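PDB 4XFK: putative branched chain amino acid ABC transporter, periplasmic amino acid-binding protein from Brucella ovis, which probably binds branched-chain and related amino acids in the periplasm as the soluble receptor of an ABC-type amino-acid transport system. Local coordinates for residues L30-K41 against F280-H290. The protein carries 1 engineered substitution. Residues are numbered along the deposited sequence; the frame is centred on the assembly and turned at random.
With NA (sodium ion), chain D.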
loop_
_atom_site.group_PDB
_atom_site.type_symbol
_atom_site.label_atom_id
_atom_site.label_comp_id
_atom_site.label_asym_id
_atom_site.label_seq_id
_atom_site.Cartn_x
_atom_site.Cartn_y
_atom_site.Cartn_z
ATOM N N LEU A 30 1.762 6.960 -9.499
ATOM C CA LEU A 30 2.197 5.565 -9.488
ATOM C C LEU A 30 0.984 4.639 -9.331
ATOM O O LEU A 30 0.949 3.567 -9.941
ATOM C CB LEU A 30 3.267 5.315 -8.418
ATOM C CG LEU A 30 4.579 6.078 -8.667
ATOM C CD1 LEU A 30 5.530 5.892 -7.483
ATOM C CD2 LEU A 30 5.241 5.653 -9.994
ATOM N N TYR A 31 -0.017 5.056 -8.549
ATOM C CA TYR A 31 -1.305 4.340 -8.573
ATOM C C TYR A 31 -1.879 4.328 -9.984
ATOM O O TYR A 31 -2.337 3.290 -10.456
ATOM C CB TYR A 31 -2.330 4.898 -7.552
ATOM C CG TYR A 31 -2.026 4.391 -6.165
ATOM C CD1 TYR A 31 -2.319 3.081 -5.811
ATOM C CD2 TYR A 31 -1.406 5.208 -5.221
ATOM C CE1 TYR A 31 -2.011 2.598 -4.555
ATOM C CE2 TYR A 31 -1.086 4.733 -3.954
ATOM C CZ TYR A 31 -1.388 3.427 -3.625
ATOM O OH TYR A 31 -1.047 2.943 -2.377
ATOM N N ARG A 32 -1.856 5.473 -10.658
ATOM C CA ARG A 32 -2.350 5.521 -12.026
ATOM C C ARG A 32 -1.603 4.543 -12.922
ATOM O O ARG A 32 -2.219 3.800 -13.671
ATOM C CB ARG A 32 -2.239 6.929 -12.589
ATOM C CG ARG A 32 -2.787 7.047 -14.002
ATOM C CD ARG A 32 -2.641 8.459 -14.511
ATOM N NE ARG A 32 -3.101 8.606 -15.889
ATOM C CZ ARG A 32 -2.312 8.418 -16.944
ATOM N NH1 ARG A 32 -1.045 8.065 -16.760
ATOM N NH2 ARG A 32 -2.777 8.582 -18.167
ATOM N N ALA A 33 -0.277 4.535 -12.841
ATOM C CA ALA A 33 0.519 3.627 -13.670
ATOM C C ALA A 33 0.128 2.167 -13.420
ATOM O O ALA A 33 -0.045 1.392 -14.360
ATOM C CB ALA A 33 2.013 3.841 -13.428
ATOM N N ALA A 34 -0.027 1.796 -12.146
ATOM C CA ALA A 34 -0.316 0.406 -11.786
ATOM C C ALA A 34 -1.737 0.004 -12.192
ATOM O O ALA A 34 -1.969 -1.104 -12.691
ATOM C CB ALA A 34 -0.110 0.193 -10.298
ATOM N N VAL A 35 -2.688 0.910 -11.983
ATOM C CA VAL A 35 -4.071 0.663 -12.364
ATOM C C VAL A 35 -4.211 0.550 -13.887
ATOM O O VAL A 35 -4.856 -0.375 -14.394
ATOM C CB VAL A 35 -4.997 1.748 -11.774
ATOM C CG1 VAL A 35 -6.417 1.634 -12.326
ATOM C CG2 VAL A 35 -5.010 1.646 -10.252
ATOM N N LEU A 36 -3.591 1.465 -14.623
ATOM C CA LEU A 36 -3.652 1.383 -16.083
ATOM C C LEU A 36 -2.935 0.129 -16.570
ATOM O O LEU A 36 -3.363 -0.500 -17.528
ATOM C CB LEU A 36 -3.058 2.634 -16.729
ATOM C CG LEU A 36 -3.895 3.893 -16.506
ATOM C CD1 LEU A 36 -3.297 5.080 -17.249
ATOM C CD2 LEU A 36 -5.335 3.675 -16.921
ATOM N N TYR A 37 -1.844 -0.245 -15.906
ATOM C CA TYR A 37 -1.147 -1.476 -16.285
ATOM C C TYR A 37 -2.063 -2.698 -16.155
ATOM O O TYR A 37 -2.231 -3.460 -17.109
ATOM C CB TYR A 37 0.128 -1.667 -15.450
ATOM C CG TYR A 37 0.821 -2.996 -15.664
ATOM C CD1 TYR A 37 1.802 -3.145 -16.640
ATOM C CD2 TYR A 37 0.518 -4.096 -14.866
ATOM C CE1 TYR A 37 2.442 -4.362 -16.826
ATOM C CE2 TYR A 37 1.153 -5.311 -15.045
ATOM C CZ TYR A 37 2.112 -5.443 -16.028
ATOM O OH TYR A 37 2.741 -6.659 -16.193
ATOM N N GLN A 38 -2.651 -2.899 -14.978
ATOM C CA GLN A 38 -3.372 -4.146 -14.753
ATOM C C GLN A 38 -4.776 -4.159 -15.352
ATOM O O GLN A 38 -5.208 -5.176 -15.909
ATOM C CB GLN A 38 -3.380 -4.545 -13.278
ATOM C CG GLN A 38 -3.861 -5.975 -13.076
ATOM C CD GLN A 38 -3.022 -6.998 -13.836
ATOM O OE1 GLN A 38 -1.802 -6.886 -13.914
ATOM N NE2 GLN A 38 -3.679 -8.016 -14.376
ATOM N N LEU A 39 -5.502 -3.048 -15.257
ATOM C CA LEU A 39 -6.761 -2.969 -15.991
ATOM C C LEU A 39 -6.490 -3.032 -17.495
ATOM O O LEU A 39 -7.312 -3.537 -18.259
ATOM C CB LEU A 39 -7.553 -1.715 -15.638
ATOM C CG LEU A 39 -8.059 -1.613 -14.200
ATOM C CD1 LEU A 39 -8.949 -0.402 -14.057
ATOM C CD2 LEU A 39 -8.808 -2.864 -13.782
ATOM N N GLY A 40 -5.321 -2.552 -17.918
ATOM C CA GLY A 40 -4.916 -2.703 -19.301
ATOM C C GLY A 40 -4.794 -4.164 -19.692
ATOM O O GLY A 40 -5.214 -4.542 -20.787
ATOM N N LYS A 41 -4.239 -4.998 -18.812
ATOM C CA LYS A 41 -4.165 -6.435 -19.102
ATOM C C LYS A 41 -5.561 -7.042 -19.221
ATOM O O LYS A 41 -5.821 -7.866 -20.097
ATOM C CB LYS A 41 -3.377 -7.195 -18.030
ATOM C CG LYS A 41 -1.935 -6.749 -17.848
ATOM C CD LYS A 41 -1.089 -6.970 -19.091
ATOM C CE LYS A 41 0.378 -6.590 -18.803
ATOM N NZ LYS A 41 1.266 -6.694 -20.003
ATOM N N PHE A 280 7.873 -10.195 -14.192
ATOM C CA PHE A 280 6.930 -9.122 -13.921
ATOM C C PHE A 280 7.615 -7.759 -13.916
ATOM O O PHE A 280 7.108 -6.816 -14.504
ATOM C CB PHE A 280 6.208 -9.348 -12.598
ATOM C CG PHE A 280 5.451 -8.145 -12.125
ATOM C CD1 PHE A 280 4.426 -7.599 -12.892
ATOM C CD2 PHE A 280 5.781 -7.535 -10.934
ATOM C CE1 PHE A 280 3.743 -6.474 -12.463
ATOM C CE2 PHE A 280 5.104 -6.417 -10.497
ATOM C CZ PHE A 280 4.080 -5.880 -11.264
ATOM N N ALA A 281 8.767 -7.657 -13.257
ATOM C CA ALA A 281 9.499 -6.393 -13.207
ATOM C C ALA A 281 9.803 -5.910 -14.617
ATOM O O ALA A 281 9.608 -4.742 -14.944
ATOM C CB ALA A 281 10.791 -6.544 -12.404
ATOM N N GLU A 282 10.270 -6.819 -15.466
ATOM C CA GLU A 282 10.612 -6.452 -16.837
ATOM C C GLU A 282 9.386 -6.056 -17.664
ATOM O O GLU A 282 9.439 -5.098 -18.441
ATOM C CB GLU A 282 11.379 -7.586 -17.517
ATOM C CG GLU A 282 12.779 -7.822 -16.942
ATOM C CD GLU A 282 13.733 -6.676 -17.234
ATOM O OE1 GLU A 282 13.570 -6.037 -18.287
ATOM O OE2 GLU A 282 14.642 -6.407 -16.413
ATOM N N ASP A 283 8.282 -6.781 -17.511
ATOM C CA ASP A 283 7.085 -6.451 -18.274
ATOM C C ASP A 283 6.506 -5.113 -17.827
ATOM O O ASP A 283 6.089 -4.294 -18.654
ATOM C CB ASP A 283 6.022 -7.542 -18.159
ATOM C CG ASP A 283 4.853 -7.295 -19.083
ATOM O OD1 ASP A 283 5.028 -7.463 -20.306
ATOM O OD2 ASP A 283 3.767 -6.917 -18.595
ATOM N N TYR A 284 6.494 -4.880 -16.521
ATOM C CA TYR A 284 5.985 -3.625 -15.990
ATOM C C TYR A 284 6.821 -2.450 -16.487
ATOM O O TYR A 284 6.280 -1.406 -16.838
ATOM C CB TYR A 284 5.968 -3.677 -14.459
ATOM C CG TYR A 284 5.176 -2.569 -13.822
ATOM C CD1 TYR A 284 3.805 -2.698 -13.636
ATOM C CD2 TYR A 284 5.788 -1.391 -13.416
ATOM C CE1 TYR A 284 3.062 -1.679 -13.060
ATOM C CE2 TYR A 284 5.053 -0.374 -12.831
ATOM C CZ TYR A 284 3.686 -0.526 -12.660
ATOM O OH TYR A 284 2.920 0.465 -12.083
ATOM N N LYS A 285 8.140 -2.612 -16.520
ATOM C CA LYS A 285 8.990 -1.569 -17.089
ATOM C C LYS A 285 8.724 -1.348 -18.582
ATOM O O LYS A 285 8.708 -0.210 -19.047
ATOM C CB LYS A 285 10.478 -1.862 -16.840
ATOM C CG LYS A 285 11.397 -0.791 -17.417
ATOM C CD LYS A 285 12.854 -1.003 -17.054
ATOM C CE LYS A 285 13.719 0.121 -17.611
ATOM N NZ LYS A 285 15.141 -0.022 -17.187
ATOM N N LYS A 286 8.514 -2.429 -19.330
ATOM C CA LYS A 286 8.201 -2.310 -20.749
ATOM C C LYS A 286 6.969 -1.441 -20.965
ATOM O O LYS A 286 6.930 -0.608 -21.873
ATOM C CB LYS A 286 7.982 -3.693 -21.361
ATOM C CG LYS A 286 7.845 -3.682 -22.874
ATOM C CD LYS A 286 7.883 -5.092 -23.446
ATOM C CE LYS A 286 6.603 -5.861 -23.151
ATOM N NZ LYS A 286 6.469 -7.057 -24.038
ATOM N N VAL A 287 5.964 -1.627 -20.118
ATOM C CA VAL A 287 4.714 -0.899 -20.263
ATOM C C VAL A 287 4.767 0.517 -19.690
ATOM O O VAL A 287 4.333 1.469 -20.342
ATOM C CB VAL A 287 3.546 -1.665 -19.603
ATOM C CG1 VAL A 287 2.270 -0.834 -19.635
ATOM C CG2 VAL A 287 3.336 -3.022 -20.284
ATOM N N THR A 288 5.295 0.666 -18.479
ATOM C CA THR A 288 5.210 1.953 -17.792
ATOM C C THR A 288 6.453 2.813 -17.938
ATOM O O THR A 288 6.405 4.009 -17.675
ATOM C CB THR A 288 4.980 1.783 -16.285
ATOM O OG1 THR A 288 6.199 1.334 -15.679
ATOM C CG2 THR A 288 3.864 0.788 -16.022
ATOM N N GLY A 289 7.573 2.206 -18.319
ATOM C CA GLY A 289 8.824 2.932 -18.401
ATOM C C GLY A 289 9.723 2.792 -17.179
ATOM O O GLY A 289 10.881 3.203 -17.229
ATOM N N HIS A 290 9.212 2.226 -16.080
ATOM C CA HIS A 290 10.024 2.041 -14.877
ATOM C C HIS A 290 9.735 0.699 -14.218
ATOM O O HIS A 290 8.668 0.115 -14.408
ATOM C CB HIS A 290 9.792 3.178 -13.872
ATOM C CG HIS A 290 8.363 3.332 -13.453
ATOM N ND1 HIS A 290 7.487 4.180 -14.094
ATOM C CD2 HIS A 290 7.654 2.733 -12.467
ATOM C CE1 HIS A 290 6.301 4.105 -13.516
ATOM N NE2 HIS A 290 6.374 3.232 -12.529
HETATM NA NA NA D . -0.895 4.009 -0.286
HETATM O O HOH W 1 0.927 3.015 0.623
HETATM O O HOH W 2 0.103 5.993 -0.225
#
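Y37 projects from segment 30-41 of helix 26-44 as a knob into a hole formed by F280, D283, Y284 and V287, a compact example of ring packing ending in a shared carboxylate. An edge of Y284 meets the face of Y37, CD1 of Y284 lying 3.6 Å from CG of Y37, with the planes 53° apart. V287 CB reaches the rim of the Y37 ring in its plane, 3.7 Å from CD1, and F280 brings CE1 to 3.8 Å from CE2 of Y37. With CG anti to the backbone N (chi1 173°), the Y37 ring extends across to D283, whose OD2 accepts from OH of Y37 at 2.6 Å through its anti lone pair. The syn lone pair of OD2 takes NZ of K41 at 2.9 Å, a salt bridge one helical turn beyond Y37.

Further along, OH of Y284 rests 3.5 Å from CB of A34; OE2 of E296 is hydrogen-bonded to both this hydroxyl and NE2 of H290. T288 CG2 packs over a face of Y284. The contact joins helix 26-44, packed on strands 13-18 and 54-59 of the five-stranded parallel sheet, to helix 274-288 in a periplasmic binding protein fold; the segment axes cross at 104°. Two donors on a single carboxylate oxygen would be expected to stabilise the negative charge of D283, fastening the polar end of a largely apolar interface built round an aromatic cluster.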